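Long-range contact in mbGIPC protein (Monosiga brevicollis, PDB 6X1X), which probably binds short peptide motifs, typically the C-terminal tails of partner proteins, through the PDZ domain of this GIPC-family signalling protein: residues K7-I12 and S42-V47. Sequence-based numbering, arbitrary orientation.
Sequences KTVKVI and SRVANV
Lys7 reaches from strand 6-12 alongside a turn to the backbone carbonyl of Asn46. CB lies 4.2 Å from Asn46 ND2, too far for more than loose packing. With CG anti to the carbonyl carbon of Lys7 and the run from CA to CD extended, CD comes to 3.3 Å from Asn46 O. The bend at chi3 (-67°) then turns CE to 3.1 Å from that oxygen and carries NZ to it. At the tip, NZ gives the same carbonyl a weak hydrogen bond of 3.0 Å. Its stronger partners are the carboxylates of Asp51 and Glu88, and a long flexible amine suits a place where two acids and a turn carbonyl must be met together.

Asn46, third residue of a type I turn from Val44 to Val47, returns the link. Its chi1 of 63° holds CG between its own N and carbonyl carbon, and ND2 donates to Thr8 O at 3.0 Å. The acceptor lies nearly in the amide plane, but the nitrogen stands about 50° out of the carbonyl plane of Thr8. A short amide can thus bind strand backbone while its OD1 passes Val9 CG2.

Beyond this polar end the contact is aliphatic. Val44 forks between two valines, CG1 meeting Val9 CG1 at 3.6 Å and CG2 meeting Val11 CG2 at 3.8 Å; short beta-branched side chains let strand and loop approach closely enough for direct methyl-to-methyl contact.

The loop between strands 31-35 and 52-56 thereby packs against 6-12, an outer strand of the PDZ antiparallel sheet, which pairs with strand 81-87, while Val47 touches Ile32 of strand 31-35.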
# COMPACT_ATOMS: atom_id res chain seq x y z
N LYS A 7 -3.19 -6.71 -7.08
CA LYS A 7 -2.35 -5.87 -7.93
C LYS A 7 -0.92 -5.86 -7.41
O LYS A 7 -0.70 -5.74 -6.20
CB LYS A 7 -2.83 -4.42 -7.92
CG LYS A 7 -4.26 -4.22 -8.35
CD LYS A 7 -4.64 -2.76 -8.31
CE LYS A 7 -4.69 -2.22 -6.89
NZ LYS A 7 -5.34 -0.89 -6.92
N THR A 8 0.04 -5.94 -8.32
CA THR A 8 1.45 -5.85 -7.98
C THR A 8 1.93 -4.43 -8.23
O THR A 8 1.80 -3.90 -9.35
CB THR A 8 2.28 -6.83 -8.81
OG1 THR A 8 1.91 -8.17 -8.46
CG2 THR A 8 3.76 -6.63 -8.53
N VAL A 9 2.51 -3.82 -7.21
CA VAL A 9 3.01 -2.46 -7.26
C VAL A 9 4.52 -2.55 -7.08
O VAL A 9 5.00 -3.15 -6.11
CB VAL A 9 2.37 -1.61 -6.14
CG1 VAL A 9 2.94 -0.24 -6.12
CG2 VAL A 9 0.86 -1.55 -6.33
N LYS A 10 5.29 -2.01 -8.03
CA LYS A 10 6.74 -2.00 -7.94
C LYS A 10 7.21 -0.56 -8.01
O LYS A 10 6.96 0.13 -9.00
CB LYS A 10 7.39 -2.81 -9.06
CG LYS A 10 8.88 -2.98 -8.89
CD LYS A 10 9.41 -4.21 -9.61
CE LYS A 10 10.27 -3.83 -10.80
NZ LYS A 10 11.03 -5.00 -11.35
N VAL A 11 7.90 -0.12 -6.96
CA VAL A 11 8.07 1.30 -6.63
C VAL A 11 9.53 1.52 -6.26
O VAL A 11 10.14 0.69 -5.59
CB VAL A 11 7.18 1.69 -5.43
CG1 VAL A 11 7.39 3.13 -5.05
CG2 VAL A 11 5.74 1.47 -5.76
N ILE A 12 10.07 2.67 -6.65
CA ILE A 12 11.39 3.09 -6.18
C ILE A 12 11.19 4.08 -5.04
O ILE A 12 10.54 5.12 -5.21
CB ILE A 12 12.21 3.72 -7.31
CG1 ILE A 12 12.53 2.65 -8.36
CG2 ILE A 12 13.48 4.31 -6.75
CD1 ILE A 12 13.45 3.12 -9.45
N SER A 42 1.27 8.81 -5.02
CA SER A 42 0.27 9.40 -5.92
C SER A 42 0.64 9.16 -7.37
O SER A 42 -0.25 9.11 -8.24
CB SER A 42 0.07 10.89 -5.65
OG SER A 42 1.17 11.65 -6.12
N ARG A 43 1.92 8.98 -7.66
CA ARG A 43 2.40 8.76 -9.02
C ARG A 43 2.36 7.30 -9.44
O ARG A 43 2.62 7.00 -10.62
CB ARG A 43 3.80 9.34 -9.21
CG ARG A 43 3.80 10.86 -9.27
CD ARG A 43 5.18 11.42 -9.57
NE ARG A 43 6.05 11.41 -8.40
CZ ARG A 43 6.08 12.38 -7.49
NH1 ARG A 43 5.26 13.42 -7.60
NH2 ARG A 43 6.92 12.31 -6.47
N VAL A 44 2.02 6.38 -8.54
CA VAL A 44 1.93 4.97 -8.90
C VAL A 44 0.58 4.72 -9.57
O VAL A 44 -0.48 4.98 -8.98
CB VAL A 44 2.13 4.08 -7.67
CG1 VAL A 44 1.82 2.63 -8.01
CG2 VAL A 44 3.56 4.22 -7.15
N ALA A 45 0.62 4.21 -10.80
CA ALA A 45 -0.59 4.16 -11.62
C ALA A 45 -1.68 3.29 -11.02
O ALA A 45 -2.87 3.58 -11.20
CB ALA A 45 -0.25 3.65 -13.03
N ASN A 46 -1.31 2.22 -10.33
CA ASN A 46 -2.25 1.17 -9.96
C ASN A 46 -2.41 0.99 -8.45
O ASN A 46 -2.65 -0.12 -7.98
CB ASN A 46 -1.87 -0.16 -10.63
CG ASN A 46 -0.51 -0.67 -10.17
OD1 ASN A 46 0.35 0.09 -9.72
ND2 ASN A 46 -0.30 -1.98 -10.28
N VAL A 47 -2.31 2.07 -7.68
CA VAL A 47 -2.58 2.04 -6.24
C VAL A 47 -3.57 3.15 -5.93
O VAL A 47 -3.46 4.25 -6.49
CB VAL A 47 -1.30 2.17 -5.39
CG1 VAL A 47 -0.71 3.56 -5.47
CG2 VAL A 47 -1.59 1.80 -3.95